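Local coordinates for uncharacterized protein (Bacteroides eggerthii DSM 20697, PDB 4ECO) that is of unknown function but, as a leucine-rich repeat protein, probably mediates binding to other proteins through its curved array of parallel strands, at residues V150-R155 / S178-L183; T366-N371 / Y391-F396; T470-N475 / D505-T510. All coordinates share one frame; numbering follows the deposited sequence. Where two conformers were deposited one is given.

Contact 1 (V150-R155 / S178-L183)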
loop_
_atom_site.group_PDB
_atom_site.type_symbol
_atom_site.label_atom_id
_atom_site.label_comp_id
_atom_site.label_asym_id
_atom_site.label_seq_id
_atom_site.Cartn_x
_atom_site.Cartn_y
_atom_site.Cartn_z
ATOM N N VAL A 150 -1.449 -1.331 2.596
ATOM C CA VAL A 150 -1.250 -1.160 1.151
ATOM C C VAL A 150 -0.255 -0.015 0.812
ATOM O O VAL A 150 0.646 -0.215 -0.025
ATOM C CB VAL A 150 -2.619 -0.931 0.431
ATOM C CG1 VAL A 150 -2.470 -0.982 -1.075
ATOM C CG2 VAL A 150 -3.675 -1.934 0.886
ATOM N N ASP A 151 -0.446 1.171 1.402
ATOM C CA ASP A 151 0.410 2.333 1.127
ATOM C C ASP A 151 1.856 2.066 1.445
ATOM O O ASP A 151 2.168 1.466 2.483
ATOM C CB ASP A 151 -0.040 3.562 1.917
ATOM C CG ASP A 151 -1.232 4.272 1.334
ATOM O OD1 ASP A 151 -1.523 4.060 0.116
ATOM O OD2 ASP A 151 -1.854 5.072 2.069
ATOM N N TYR A 152 2.723 2.504 0.511
ATOM C CA TYR A 152 4.181 2.351 0.545
ATOM C C TYR A 152 4.840 3.418 -0.362
ATOM O O TYR A 152 4.270 3.746 -1.418
ATOM C CB TYR A 152 4.520 0.919 0.076
ATOM C CG TYR A 152 5.961 0.463 0.157
ATOM C CD1 TYR A 152 6.533 0.109 1.378
ATOM C CD2 TYR A 152 6.687 0.189 -0.998
ATOM C CE1 TYR A 152 7.835 -0.391 1.450
ATOM C CE2 TYR A 152 7.983 -0.317 -0.936
ATOM C CZ TYR A 152 8.549 -0.616 0.288
ATOM O OH TYR A 152 9.821 -1.118 0.324
ATOM N N ASP A 153 6.029 3.940 0.026
ATOM C CA ASP A 153 6.750 4.888 -0.812
ATOM C C ASP A 153 7.773 4.108 -1.681
ATOM O O ASP A 153 8.756 3.591 -1.139
ATOM C CB ASP A 153 7.425 5.990 0.017
ATOM C CG ASP A 153 8.044 7.139 -0.768
ATOM O OD1 ASP A 153 7.902 7.162 -2.033
ATOM O OD2 ASP A 153 8.653 8.031 -0.126
ATOM N N PRO A 154 7.563 4.026 -3.027
ATOM C CA PRO A 154 8.516 3.287 -3.874
ATOM C C PRO A 154 9.934 3.888 -3.832
ATOM O O PRO A 154 10.873 3.185 -4.204
ATOM C CB PRO A 154 7.894 3.383 -5.271
ATOM C CG PRO A 154 6.425 3.643 -5.021
ATOM C CD PRO A 154 6.422 4.534 -3.824
ATOM N N ARG A 155 10.109 5.152 -3.324
ATOM C CA ARG A 155 11.438 5.777 -3.221
ATOM C C ARG A 155 12.289 5.092 -2.112
ATOM O O ARG A 155 13.496 5.253 -2.078
ATOM C CB ARG A 155 11.338 7.285 -2.984
ATOM C CG ARG A 155 10.552 7.995 -4.067
ATOM C CD ARG A 155 10.385 9.466 -3.785
ATOM N NE ARG A 155 9.840 9.660 -2.449
ATOM C CZ ARG A 155 9.900 10.796 -1.768
ATOM N NH1 ARG A 155 10.491 11.863 -2.293
ATOM N NH2 ARG A 155 9.399 10.866 -0.540
ATOM N N SER A 178 9.419 2.975 6.573
ATOM C CA SER A 178 8.317 2.088 6.232
ATOM C C SER A 178 7.456 1.810 7.444
ATOM O O SER A 178 7.973 1.558 8.543
ATOM C CB SER A 178 8.856 0.785 5.656
ATOM O OG SER A 178 9.730 1.023 4.561
ATOM N N SER A 179 6.144 1.890 7.242
ATOM C CA SER A 179 5.135 1.658 8.278
ATOM C C SER A 179 4.145 0.545 7.879
ATOM O O SER A 179 3.384 0.079 8.734
ATOM C CB SER A 179 4.376 2.954 8.552
ATOM O OG SER A 179 4.003 3.589 7.337
ATOM N N ARG A 180 4.151 0.128 6.588
ATOM C CA ARG A 180 3.219 -0.855 6.043
ATOM C C ARG A 180 3.440 -2.214 6.686
ATOM O O ARG A 180 4.578 -2.688 6.768
ATOM C CB ARG A 180 3.320 -0.953 4.504
ATOM C CG ARG A 180 2.384 -1.974 3.860
ATOM C CD ARG A 180 2.361 -1.944 2.340
ATOM N NE ARG A 180 3.655 -2.259 1.746
ATOM C CZ ARG A 180 4.128 -3.482 1.550
ATOM N NH1 ARG A 180 3.415 -4.549 1.913
ATOM N NH2 ARG A 180 5.327 -3.654 1.009
ATOM N N ILE A 181 2.324 -2.822 7.156
ATOM C CA ILE A 181 2.287 -4.142 7.766
ATOM C C ILE A 181 2.076 -5.184 6.684
ATOM O O ILE A 181 1.249 -5.004 5.786
ATOM C CB ILE A 181 1.177 -4.240 8.865
ATOM C CG1 ILE A 181 1.264 -3.131 9.926
ATOM C CG2 ILE A 181 1.044 -5.634 9.490
ATOM C CD1 ILE A 181 2.600 -2.975 10.666
ATOM N N THR A 182 2.829 -6.288 6.795
ATOM C CA THR A 182 2.670 -7.454 5.954
ATOM C C THR A 182 2.224 -8.567 6.862
ATOM O O THR A 182 2.881 -8.837 7.877
ATOM C CB THR A 182 3.936 -7.798 5.153
ATOM O OG1 THR A 182 4.352 -6.661 4.384
ATOM C CG2 THR A 182 3.730 -9.032 4.238
ATOM N N LEU A 183 1.094 -9.197 6.533
ATOM C CA LEU A 183 0.615 -10.299 7.349
ATOM C C LEU A 183 1.514 -11.508 7.246
ATOM O O LEU A 183 1.949 -11.888 6.148
ATOM C CB LEU A 183 -0.804 -10.731 6.969
ATOM C CG LEU A 183 -1.962 -9.866 7.351
ATOM C CD1 LEU A 183 -3.217 -10.642 7.183
ATOM C CD2 LEU A 183 -1.879 -9.407 8.791
#
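Tyr152 and Arg180 form an off-centre cation-pi pair inside a long, mostly irregular excursion from the leucine-rich repeat fold, which runs from helix 144-149 through helix 160-168 to strand 194-198. The evidence is the placement of Arg180 CZ, 4.8 Å from the centroid of the Tyr152 ring and 28° off its normal. Arg180 NH2 lies over one ring face, displaced toward the rim near CD1 and CE1, while Tyr152 CG meets the guanidinium at its edge; the two planes are 77° apart. Because Tyr152 was modelled in two conformers, this pairing describes one of them. The closer-packed part is the aliphatic stem of Arg180: its CB is 3.4 Å from Asp151 O and its CD is 3.4 Å from Val150 O. Its chain bends at chi3 (62°), which turns NE off the line of the stem and brings it beside Tyr152 CB and CD1. The looser side is the exposed one, where Ser178 OG comes only to 3.9 Å from Tyr152 CE1. Asp151 OD1 bonds outside the segments, to Gln146 NE2. Beyond Tyr152 the chain folds on itself: Asp153 OD1 accepts from Arg155 N in an Asx turn, and Arg155 NH2 meets the syn lone pair of Asp153 OD2 at 3.0 Å.

Contact 2 (T366-N371 / Y391-F396)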
loop_
_atom_site.group_PDB
_atom_site.type_symbol
_atom_site.label_atom_id
_atom_site.label_comp_id
_atom_site.label_asym_id
_atom_site.label_seq_id
_atom_site.Cartn_x
_atom_site.Cartn_y
_atom_site.Cartn_z
ATOM N N THR A 366 1.790 -10.686 -16.412
ATOM C CA THR A 366 2.772 -10.557 -17.491
ATOM C C THR A 366 2.497 -9.355 -18.378
ATOM O O THR A 366 3.424 -8.873 -19.052
ATOM C CB THR A 366 2.821 -11.813 -18.360
ATOM O OG1 THR A 366 1.525 -12.076 -18.921
ATOM C CG2 THR A 366 3.372 -13.010 -17.621
ATOM N N GLU A 367 1.234 -8.875 -18.397
ATOM C CA GLU A 367 0.874 -7.751 -19.253
ATOM C C GLU A 367 -0.257 -6.927 -18.677
ATOM O O GLU A 367 -1.238 -7.488 -18.195
ATOM C CB GLU A 367 0.452 -8.301 -20.624
ATOM C CG GLU A 367 0.483 -7.322 -21.789
ATOM C CD GLU A 367 0.289 -7.967 -23.153
ATOM O OE1 GLU A 367 0.625 -9.163 -23.308
ATOM O OE2 GLU A 367 -0.211 -7.270 -24.066
ATOM N N ILE A 368 -0.131 -5.593 -18.768
ATOM C CA ILE A 368 -1.165 -4.616 -18.417
ATOM C C ILE A 368 -1.700 -4.080 -19.753
ATOM O O ILE A 368 -0.918 -3.561 -20.566
ATOM C CB ILE A 368 -0.652 -3.521 -17.464
ATOM C CG1 ILE A 368 -0.177 -4.110 -16.098
ATOM C CG2 ILE A 368 -1.662 -2.378 -17.315
ATOM C CD1 ILE A 368 -1.250 -4.762 -15.162
ATOM N N PRO A 369 -3.010 -4.278 -20.035
ATOM C CA PRO A 369 -3.563 -3.880 -21.350
ATOM C C PRO A 369 -3.577 -2.387 -21.564
ATOM O O PRO A 369 -3.519 -1.624 -20.596
ATOM C CB PRO A 369 -4.996 -4.421 -21.318
ATOM C CG PRO A 369 -5.325 -4.496 -19.884
ATOM C CD PRO A 369 -4.049 -4.906 -19.195
ATOM N N ALA A 370 -3.678 -1.991 -22.840
ATOM C CA ALA A 370 -3.669 -0.598 -23.305
ATOM C C ALA A 370 -4.762 0.244 -22.639
ATOM O O ALA A 370 -4.519 1.416 -22.311
ATOM C CB ALA A 370 -3.841 -0.561 -24.813
ATOM N N ASN A 371 -5.927 -0.368 -22.397
ATOM C CA ASN A 371 -7.042 0.351 -21.818
ATOM C C ASN A 371 -7.348 -0.098 -20.402
ATOM O O ASN A 371 -8.514 -0.046 -19.970
ATOM C CB ASN A 371 -8.278 0.146 -22.704
ATOM C CG ASN A 371 -9.034 1.430 -22.919
ATOM O OD1 ASN A 371 -8.437 2.515 -23.003
ATOM N ND2 ASN A 371 -10.366 1.337 -23.069
ATOM N N TYR A 391 7.134 -5.390 -20.165
ATOM C CA TYR A 391 7.275 -4.006 -20.623
ATOM C C TYR A 391 6.602 -3.011 -19.694
ATOM O O TYR A 391 5.721 -3.402 -18.916
ATOM C CB TYR A 391 6.629 -3.862 -22.034
ATOM C CG TYR A 391 7.000 -4.915 -23.059
ATOM C CD1 TYR A 391 8.257 -4.921 -23.665
ATOM C CD2 TYR A 391 6.071 -5.852 -23.485
ATOM C CE1 TYR A 391 8.584 -5.857 -24.656
ATOM C CE2 TYR A 391 6.386 -6.802 -24.463
ATOM C CZ TYR A 391 7.642 -6.800 -25.051
ATOM O OH TYR A 391 7.930 -7.740 -26.017
ATOM N N ILE A 392 6.968 -1.709 -19.812
ATOM C CA ILE A 392 6.309 -0.636 -19.060
ATOM C C ILE A 392 4.996 -0.336 -19.806
ATOM O O ILE A 392 5.039 -0.072 -21.018
ATOM C CB ILE A 392 7.214 0.609 -18.876
ATOM C CG1 ILE A 392 8.501 0.259 -18.087
ATOM C CG2 ILE A 392 6.425 1.760 -18.214
ATOM C CD1 ILE A 392 9.683 1.283 -18.259
ATOM N N PRO A 393 3.824 -0.436 -19.138
ATOM C CA PRO A 393 2.543 -0.271 -19.863
ATOM C C PRO A 393 2.245 1.171 -20.289
ATOM O O PRO A 393 2.285 2.095 -19.471
ATOM C CB PRO A 393 1.491 -0.771 -18.856
ATOM C CG PRO A 393 2.128 -0.577 -17.516
ATOM C CD PRO A 393 3.598 -0.804 -17.723
ATOM N N ASN A 394 1.917 1.354 -21.578
ATOM C CA ASN A 394 1.599 2.669 -22.138
ATOM C C ASN A 394 0.141 3.075 -21.783
ATOM O O ASN A 394 -0.717 3.149 -22.667
ATOM C CB ASN A 394 1.826 2.672 -23.657
ATOM C CG ASN A 394 1.922 4.047 -24.256
ATOM O OD1 ASN A 394 2.089 5.059 -23.555
ATOM N ND2 ASN A 394 1.864 4.118 -25.578
ATOM N N ILE A 395 -0.116 3.350 -20.492
ATOM C CA ILE A 395 -1.443 3.711 -19.978
ATOM C C ILE A 395 -1.404 5.088 -19.260
ATOM O O ILE A 395 -2.361 5.475 -18.560
ATOM C CB ILE A 395 -2.029 2.594 -19.038
ATOM C CG1 ILE A 395 -1.174 2.365 -17.762
ATOM C CG2 ILE A 395 -2.304 1.273 -19.809
ATOM C CD1 ILE A 395 -1.894 1.567 -16.679
ATOM N N PHE A 396 -0.313 5.833 -19.478
ATOM C CA PHE A 396 -0.103 7.133 -18.844
ATOM C C PHE A 396 0.152 8.191 -19.893
ATOM O O PHE A 396 0.192 7.868 -21.088
ATOM C CB PHE A 396 1.079 7.068 -17.849
ATOM C CG PHE A 396 1.107 5.824 -17.000
ATOM C CD1 PHE A 396 0.275 5.702 -15.886
ATOM C CD2 PHE A 396 1.955 4.770 -17.318
ATOM C CE1 PHE A 396 0.291 4.539 -15.102
ATOM C CE2 PHE A 396 1.975 3.607 -16.538
ATOM C CZ PHE A 396 1.143 3.498 -15.431
#
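Ile368 and Pro393 cross obliquely, the branch point of Ile368 against the proline ring: Ile368 CB lies 3.8 Å from Pro393 CB and 4.0 Å from Pro393 CG. Both residues point their CB toward the other segment, but Ile368 then carries its CG1 branch away. With chi1 at -62°, CG1 lies beside the backbone N, while CG2 is anti to that N and does the remaining touching, 3.9 Å from Pro393 CB and 4.0 Å from Ile395 CD1. Ile395 thus reaches Ile368 with the tip of its longer branch, while its CG2 faces backbone, beside Pro369 O and Ala370 O. Its CG1 sits between backbone N and carbonyl carbon (chi1 63°) and also lies over a face of the adjacent Phe396 ring, toward the rim. An inverse gamma turn centred on Asn394, with a weak bond from Ile395 N to Pro393 O, brings Pro393 and Ile395 to the same neighbour. The Ile-Pro pairs at 368-369 and 392-393 fit the non-strand part of successive leucine-rich repeats, stacked turn on turn. Asn394 bonds onward to Lys431 N and Asp426, Pro393 rests on Phe409, and Phe396 packs on Phe375 and on Met404 and Ile407 of strand 404-408, while segment 366-371 continues from strand 364-367.

Contact 3 (T470-N475 / D505-T510)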
loop_
_atom_site.group_PDB
_atom_site.type_symbol
_atom_site.label_atom_id
_atom_site.label_comp_id
_atom_site.label_asym_id
_atom_site.label_seq_id
_atom_site.Cartn_x
_atom_site.Cartn_y
_atom_site.Cartn_z
ATOM N N THR A 470 25.184 -1.952 -19.188
ATOM C CA THR A 470 26.638 -2.077 -19.369
ATOM C C THR A 470 27.223 -0.707 -19.702
ATOM O O THR A 470 28.409 -0.464 -19.442
ATOM C CB THR A 470 26.985 -3.116 -20.428
ATOM O OG1 THR A 470 26.155 -2.921 -21.576
ATOM C CG2 THR A 470 26.815 -4.526 -19.916
ATOM N N GLU A 471 26.384 0.194 -20.261
ATOM C CA GLU A 471 26.764 1.574 -20.553
ATOM C C GLU A 471 25.530 2.427 -20.895
ATOM O O GLU A 471 24.542 1.912 -21.436
ATOM C CB GLU A 471 27.828 1.691 -21.665
ATOM C CG GLU A 471 27.430 1.158 -23.027
ATOM C CD GLU A 471 28.549 1.231 -24.039
ATOM O OE1 GLU A 471 29.085 2.345 -24.265
ATOM O OE2 GLU A 471 28.874 0.169 -24.615
ATOM N N ILE A 472 25.594 3.732 -20.517
ATOM C CA ILE A 472 24.593 4.763 -20.803
ATOM C C ILE A 472 25.278 5.641 -21.863
ATOM O O ILE A 472 26.025 6.571 -21.516
ATOM C CB ILE A 472 24.055 5.559 -19.565
ATOM C CG1 ILE A 472 23.951 4.740 -18.242
ATOM C CG2 ILE A 472 22.783 6.319 -19.909
ATOM C CD1 ILE A 472 22.857 3.759 -18.086
ATOM N N PRO A 473 25.130 5.275 -23.163
ATOM C CA PRO A 473 25.861 5.985 -24.221
ATOM C C PRO A 473 25.373 7.411 -24.505
ATOM O O PRO A 473 24.390 7.897 -23.935
ATOM C CB PRO A 473 25.633 5.103 -25.443
ATOM C CG PRO A 473 24.342 4.432 -25.184
ATOM C CD PRO A 473 24.328 4.168 -23.722
ATOM N N LYS A 474 26.116 8.057 -25.422
ATOM C CA LYS A 474 26.043 9.416 -25.938
ATOM C C LYS A 474 24.624 9.999 -25.840
ATOM O O LYS A 474 24.450 10.894 -25.027
ATOM C CB LYS A 474 26.574 9.480 -27.400
ATOM C CG LYS A 474 26.675 10.887 -27.973
ATOM C CD LYS A 474 27.772 11.073 -29.033
ATOM C CE LYS A 474 27.321 10.820 -30.446
ATOM N NZ LYS A 474 28.118 11.607 -31.428
ATOM N N ASN A 475 23.636 9.540 -26.621
ATOM C CA ASN A 475 22.348 10.211 -26.522
ATOM C C ASN A 475 21.306 9.320 -25.841
ATOM O O ASN A 475 20.515 8.638 -26.502
ATOM C CB ASN A 475 21.896 10.662 -27.897
ATOM C CG ASN A 475 22.736 11.777 -28.445
ATOM O OD1 ASN A 475 22.830 12.859 -27.864
ATOM N ND2 ASN A 475 23.355 11.534 -29.582
ATOM N N ASP A 505 28.522 12.336 -21.787
ATOM C CA ASP A 505 28.492 13.744 -21.390
ATOM C C ASP A 505 27.068 14.189 -21.092
ATOM O O ASP A 505 26.841 15.353 -20.744
ATOM C CB ASP A 505 29.140 14.619 -22.455
ATOM C CG ASP A 505 30.642 14.485 -22.468
ATOM O OD1 ASP A 505 31.165 13.510 -21.848
ATOM O OD2 ASP A 505 31.301 15.327 -23.118
ATOM N N ASP A 506 26.123 13.228 -21.164
ATOM C CA ASP A 506 24.730 13.390 -20.782
ATOM C C ASP A 506 24.616 13.672 -19.301
ATOM O O ASP A 506 23.554 14.086 -18.854
ATOM C CB ASP A 506 23.915 12.110 -21.103
ATOM C CG ASP A 506 23.536 11.857 -22.547
ATOM O OD1 ASP A 506 23.958 12.653 -23.429
ATOM O OD2 ASP A 506 22.817 10.863 -22.805
ATOM N N PHE A 507 25.660 13.365 -18.514
ATOM C CA PHE A 507 25.606 13.527 -17.063
ATOM C C PHE A 507 26.203 14.891 -16.602
ATOM O O PHE A 507 26.011 15.292 -15.452
ATOM C CB PHE A 507 26.304 12.346 -16.407
ATOM C CG PHE A 507 25.487 11.074 -16.553
ATOM C CD1 PHE A 507 25.653 10.242 -17.658
ATOM C CD2 PHE A 507 24.545 10.714 -15.588
ATOM C CE1 PHE A 507 24.891 9.081 -17.793
ATOM C CE2 PHE A 507 23.795 9.542 -15.719
ATOM C CZ PHE A 507 23.963 8.741 -16.823
ATOM N N ARG A 508 26.827 15.636 -17.525
ATOM C CA ARG A 508 27.371 16.961 -17.253
ATOM C C ARG A 508 26.211 17.965 -17.045
ATOM O O ARG A 508 25.071 17.683 -17.426
ATOM C CB ARG A 508 28.313 17.389 -18.395
ATOM C CG ARG A 508 29.467 16.398 -18.576
ATOM C CD ARG A 508 30.457 16.771 -19.661
ATOM N NE ARG A 508 31.091 18.079 -19.459
ATOM C CZ ARG A 508 32.062 18.322 -18.581
ATOM N NH1 ARG A 508 32.486 17.361 -17.760
ATOM N NH2 ARG A 508 32.594 19.534 -18.490
ATOM N N ALA A 509 26.496 19.117 -16.417
ATOM C CA ALA A 509 25.514 20.152 -16.076
ATOM C C ALA A 509 24.758 20.719 -17.315
ATOM O O ALA A 509 23.735 21.406 -17.161
ATOM C CB ALA A 509 26.213 21.272 -15.349
ATOM N N THR A 510 25.246 20.411 -18.538
ATOM C CA THR A 510 24.631 20.854 -19.788
ATOM C C THR A 510 23.257 20.190 -20.020
ATOM O O THR A 510 22.413 20.738 -20.730
ATOM C CB THR A 510 25.553 20.546 -20.966
ATOM O OG1 THR A 510 25.750 19.121 -21.082
ATOM C CG2 THR A 510 26.859 21.292 -20.888
#
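Phe507 packs against Ile472 between successive turns of the leucine-rich repeat solenoid, and beside this apolar pair Asp506 lies under the bend that follows Pro473 and bonds the nitrogens just beyond it. The polar part centres on the buried Asp506 carboxylate. Its CB points toward segment 470-475, and CG stands anti to the carbonyl carbon (chi1 -76°), which sends the group at the peptides of that bend. Asp506 OD2 accepts hydrogen bonds from two successive backbone nitrogens just past the segment, Ser476 N and Leu477 N, so a single oxygen ties down the bend. Pro473 O and Asp506 OD2, both acceptors, are merely near each other at 3.5 Å. The modelled approach of the carboxylate to Lys474 O is doubtfully close and supports no conclusion. An alanine in place of Asp506 would probably leave Ser476 N and Leu477 N without their shared acceptor and let the bend drift from the neighbouring turn. Backbone pairing involves the residues before Pro473: Thr470 bonds with Thr501 and Ile472 with Lys502, and Ile472 O takes the hydroxyl of Ser504. Within segment 505-510, Arg508 N donates to Asp505 O at 3.2 Å, closing the short 3-10 turn that presents both contacting side chains. The apolar part is Ile472 against Phe507, whose side chains cross at about a right angle. Ile472 CG2 is near the ring, 4.1 Å from Phe507 CZ, and Ile472 CB lies at the ring edge, 4.0 Å from Phe507 CE1.

Overall arrangement
The three contacts follow one another along the chain, each closing before the next opens. The centres of contact 1 and contact 2 lie 24 Å apart, those of contact 2 and contact 3 lie 28 Å apart, and those of contact 1 and contact 3 lie 34 Å apart; no two of the contacts touch. Contacts 2 and 3 both join irregular connections of the repeat solenoid, whose strands run parallel from turn to turn. Contact 1 belongs instead to an excursion early in the chain, yet it returns to the same framework: Pro154 touches Ala406 and Asp408 of strand 404-408, the strand against which Phe396 of contact 2 packs. Early and middle regions of the elongated chain are thereby joined.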